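Local coordinates for protein putative adhesin (PDB 4QDG) that is a putative lipoprotein adhesin of the FimB/Mfa2 family that binds magnesium and probably serves as a pilus anchor at the outer membrane, at residues 28-31 and 32-36; 56-59 and 60-63. All coordinates share one frame; numbering follows the deposited sequence.

Contact 1: residues 28-31 and 32-36; sequences ANAF and AKKVD. With MG (magnesium ion), chain C.
Phe31 and Val35 meet across the single turn of helix 31-34, which an Asx turn introduces: Asn29 OD1 accepts from Phe31 N, and Ala30 holds the N-cap position. From CB, the Phe31 side chain sends CG opposite its own N (chi1 -175°), bringing one ring face over Val35. Along that face CD2 meets Val35 CG2 at 3.7 Å, CE2 lies 3.6 Å from Val35 CB, and CZ reaches CG1. Beta-branched valine suits this place because its methine makes a CH-pi contact, with Val35 CB 3.8 Å from the Phe31 ring centroid and 20° off the normal, while its two methyls spread over neighbouring ring atoms. The backbone fixes the pair, Val35 N donating almost straight to Phe31 O at 2.8 Å. One residue earlier, Lys34 N reaches Ala30 O at 2.9 Å, with a weaker bond from Lys33 N to the same oxygen. The small methyl of Ala30 lies against the aliphatic parts of both lysines, whose amino ends belong at the surface. Just beyond the helix, the Asp36 carboxylate grips magnesium unevenly with both oxygens, OD1 at 2.2 Å and OD2 at 2.6 Å from the ion.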
loop_
_atom_site.group_PDB
_atom_site.type_symbol
_atom_site.label_atom_id
_atom_site.label_comp_id
_atom_site.label_asym_id
_atom_site.label_seq_id
_atom_site.Cartn_x
_atom_site.Cartn_y
_atom_site.Cartn_z
ATOM N N ALA A 28 11.041 -11.152 4.410
ATOM C CA ALA A 28 12.066 -11.448 3.432
ATOM C C ALA A 28 12.088 -10.418 2.309
ATOM O O ALA A 28 11.038 -9.983 1.838
ATOM C CB ALA A 28 11.847 -12.856 2.866
ATOM N N ASN A 29 13.306 -10.063 1.858
ATOM C CA ASN A 29 13.542 -9.065 0.819
ATOM C C ASN A 29 12.908 -9.447 -0.516
ATOM O O ASN A 29 13.152 -10.523 -1.056
ATOM C CB ASN A 29 15.038 -8.773 0.642
ATOM C CG ASN A 29 15.331 -7.598 -0.266
ATOM O OD1 ASN A 29 14.526 -6.656 -0.396
ATOM N ND2 ASN A 29 16.494 -7.640 -0.924
ATOM N N ALA A 30 12.074 -8.538 -1.033
ATOM C CA ALA A 30 11.368 -8.694 -2.290
ATOM C C ALA A 30 11.576 -7.467 -3.163
ATOM O O ALA A 30 10.831 -7.279 -4.142
ATOM C CB ALA A 30 9.885 -8.905 -2.015
ATOM N N PHE A 31 12.589 -6.623 -2.819
ATOM C CA PHE A 31 12.896 -5.395 -3.554
ATOM C C PHE A 31 13.078 -5.667 -5.052
ATOM O O PHE A 31 12.452 -4.989 -5.853
ATOM C CB PHE A 31 14.167 -4.687 -3.007
ATOM C CG PHE A 31 14.421 -3.348 -3.675
ATOM C CD1 PHE A 31 15.167 -3.263 -4.849
ATOM C CD2 PHE A 31 13.864 -2.182 -3.168
ATOM C CE1 PHE A 31 15.351 -2.032 -5.496
ATOM C CE2 PHE A 31 14.083 -0.947 -3.799
ATOM C CZ PHE A 31 14.827 -0.882 -4.954
ATOM N N ALA A 32 13.946 -6.650 -5.416
ATOM C CA ALA A 32 14.289 -7.010 -6.793
ATOM C C ALA A 32 13.063 -7.393 -7.621
ATOM O O ALA A 32 13.002 -7.044 -8.796
ATOM C CB ALA A 32 15.305 -8.148 -6.814
ATOM N N LYS A 33 12.084 -8.059 -7.020
ATOM C CA LYS A 33 10.905 -8.459 -7.777
ATOM C C LYS A 33 9.771 -7.444 -7.696
ATOM O O LYS A 33 8.901 -7.470 -8.568
ATOM C CB LYS A 33 10.396 -9.865 -7.386
ATOM C CG LYS A 33 10.388 -10.194 -5.903
ATOM C CD LYS A 33 10.157 -11.698 -5.679
ATOM C CE LYS A 33 10.296 -12.112 -4.225
ATOM N NZ LYS A 33 9.826 -13.507 -3.987
ATOM N N LYS A 34 9.792 -6.514 -6.716
ATOM C CA LYS A 34 8.670 -5.578 -6.584
ATOM C C LYS A 34 8.972 -4.139 -6.967
ATOM O O LYS A 34 8.061 -3.485 -7.452
ATOM C CB LYS A 34 8.082 -5.614 -5.153
ATOM C CG LYS A 34 7.559 -7.001 -4.689
ATOM C CD LYS A 34 6.607 -7.680 -5.672
ATOM C CE LYS A 34 5.169 -7.747 -5.228
ATOM N NZ LYS A 34 4.243 -7.167 -6.246
ATOM N N VAL A 35 10.206 -3.623 -6.765
ATOM C CA VAL A 35 10.484 -2.199 -7.051
ATOM C C VAL A 35 11.222 -2.047 -8.369
ATOM O O VAL A 35 12.409 -2.345 -8.448
ATOM C CB VAL A 35 11.219 -1.489 -5.882
ATOM C CG1 VAL A 35 11.396 0.002 -6.173
ATOM C CG2 VAL A 35 10.477 -1.694 -4.564
ATOM N N ASP A 36 10.504 -1.556 -9.396
ATOM C CA ASP A 36 10.936 -1.387 -10.791
ATOM C C ASP A 36 11.492 0.030 -11.110
ATOM O O ASP A 36 12.037 0.244 -12.192
ATOM C CB ASP A 36 9.726 -1.678 -11.723
ATOM C CG ASP A 36 8.562 -0.679 -11.651
ATOM O OD1 ASP A 36 8.378 -0.047 -10.584
ATOM O OD2 ASP A 36 7.835 -0.538 -12.658
HETATM MG MG MG C . 7.455 1.738 -11.515
HETATM O O HOH W 1 14.604 -8.929 -3.710
#

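Contact 2: residues 56-59 and 60-63; sequences TGTE and LQDE
Thr58 O accepts from Gln61 N at 3.0 Å, closing the first of two overlapping type I beta turns; Asp62 N donates to Glu59 O at 3.2 Å to close the second. In both bonds the N-H comes from well above the carbonyl plane, 51° out of it at Thr58 and 71° at Glu59, so neither donor lies on a lone pair of its acceptor. Gln61 adds its side chain to the first turn. With a bend at chi2 (90°) it folds back over the backbone, and OE1 comes to rest 3.3 Å from Thr58 CA. The other branch of the amide, NE2, is too far from Gly57 O for a direct bond and instead donates to a water at 2.8 Å. That water also lies beside Gly57 O, although the separation there is doubtfully short. A long, flexible amide suits this place, since one end can lie on the turn while the other serves a solvent molecule. Glu59 likewise folds back toward the start of the loop: its CG sits between N and the carbonyl carbon, and the carboxylate swings round until OE1 is 3.2 Å from Gly57 CA, an approach that the bare glycine permits. Leu60 is the buried residue of this largely exposed loop, its apolar branch packing on Phe31 and Tyr65 while its CB passes Gly57 O at 4.0 Å. After the second turn, Asp62 sets its CB 3.4 Å from Glu59 O and opens an Asx turn, a place its short carboxylate suits: OD1 accepts a hydrogen bond from Asn64 N.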
loop_
_atom_site.group_PDB
_atom_site.type_symbol
_atom_site.label_atom_id
_atom_site.label_comp_id
_atom_site.label_asym_id
_atom_site.label_seq_id
_atom_site.Cartn_x
_atom_site.Cartn_y
_atom_site.Cartn_z
ATOM N N THR A 56 15.634 3.387 -13.240
ATOM C CA THR A 56 14.495 2.713 -13.879
ATOM C C THR A 56 14.886 1.423 -14.627
ATOM O O THR A 56 13.994 0.668 -15.031
ATOM C CB THR A 56 13.781 3.667 -14.854
ATOM O OG1 THR A 56 14.737 4.297 -15.709
ATOM C CG2 THR A 56 12.913 4.708 -14.138
ATOM N N GLY A 57 16.185 1.167 -14.768
ATOM C CA GLY A 57 16.713 0.009 -15.484
ATOM C C GLY A 57 16.534 -1.376 -14.881
ATOM O O GLY A 57 15.840 -1.549 -13.881
ATOM N N THR A 58 17.172 -2.381 -15.523
ATOM C CA THR A 58 17.139 -3.799 -15.144
ATOM C C THR A 58 18.041 -4.070 -13.934
ATOM O O THR A 58 17.890 -5.109 -13.285
ATOM C CB THR A 58 17.539 -4.700 -16.339
ATOM O OG1 THR A 58 18.906 -4.456 -16.699
ATOM C CG2 THR A 58 16.626 -4.512 -17.557
ATOM N N GLU A 59 18.977 -3.145 -13.637
ATOM C CA GLU A 59 19.922 -3.254 -12.519
ATOM C C GLU A 59 19.195 -3.366 -11.169
ATOM O O GLU A 59 19.799 -3.854 -10.206
ATOM C CB GLU A 59 20.923 -2.075 -12.495
ATOM C CG GLU A 59 20.300 -0.696 -12.300
ATOM C CD GLU A 59 20.321 0.197 -13.529
ATOM O OE1 GLU A 59 19.797 -0.234 -14.583
ATOM O OE2 GLU A 59 20.844 1.332 -13.435
ATOM N N LEU A 60 17.896 -2.949 -11.104
ATOM C CA LEU A 60 17.111 -3.018 -9.870
ATOM C C LEU A 60 16.687 -4.452 -9.562
ATOM O O LEU A 60 16.366 -4.763 -8.419
ATOM C CB LEU A 60 15.883 -2.098 -9.929
ATOM C CG LEU A 60 16.129 -0.596 -9.944
ATOM C CD1 LEU A 60 14.859 0.125 -10.071
ATOM C CD2 LEU A 60 16.828 -0.124 -8.687
ATOM N N GLN A 61 16.694 -5.316 -10.574
ATOM C CA GLN A 61 16.357 -6.733 -10.453
ATOM C C GLN A 61 17.577 -7.520 -9.965
ATOM O O GLN A 61 17.447 -8.675 -9.573
ATOM C CB GLN A 61 15.825 -7.294 -11.791
ATOM C CG GLN A 61 14.375 -6.899 -12.074
ATOM C CD GLN A 61 14.262 -5.604 -12.850
ATOM O OE1 GLN A 61 14.533 -5.543 -14.045
ATOM N NE2 GLN A 61 13.794 -4.548 -12.207
ATOM N N ASP A 62 18.754 -6.894 -9.965
ATOM C CA ASP A 62 19.964 -7.516 -9.453
ATOM C C ASP A 62 20.013 -7.283 -7.932
ATOM O O ASP A 62 19.976 -6.135 -7.497
ATOM C CB ASP A 62 21.206 -6.955 -10.191
ATOM C CG ASP A 62 22.562 -7.406 -9.682
ATOM O OD1 ASP A 62 22.636 -8.499 -9.052
ATOM O OD2 ASP A 62 23.560 -6.688 -9.938
ATOM N N GLU A 63 20.078 -8.374 -7.135
ATOM C CA GLU A 63 20.081 -8.271 -5.679
ATOM C C GLU A 63 21.420 -7.721 -5.147
ATOM O O GLU A 63 21.450 -7.207 -4.024
ATOM C CB GLU A 63 19.690 -9.607 -5.023
ATOM C CG GLU A 63 18.200 -9.648 -4.672
ATOM C CD GLU A 63 17.574 -11.009 -4.422
ATOM O OE1 GLU A 63 17.730 -11.904 -5.284
ATOM O OE2 GLU A 63 16.875 -11.164 -3.392
HETATM O O HOH W 2 13.446 -1.928 -13.103
#

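Overall arrangement
From the N terminus, strand 15-20 leads through a loop into contact 1, whose short helix is followed, after Val35, by the magnesium ligands Asp36 and Cys37. The chain then forms the antiparallel pair 38-44 and 49-55, and contact 2 turns it toward strand 67-70, which pairs with strand 15-20. The contacts are in series: each closes a local bend of its own, neither nested nor crossing. In space they touch, the centres of contact 1 and contact 2 lying about 10 Å apart. Leu60 CD1 packs 3.5 Å from Asp36 C, and Ala32 CB lies equally close to Gln61 O. The loop before strand 67-70 thus packs on the helix after strand 15-20 and on the metal-binding residues that follow it, within a beta-rich, transthyretin-clan fold.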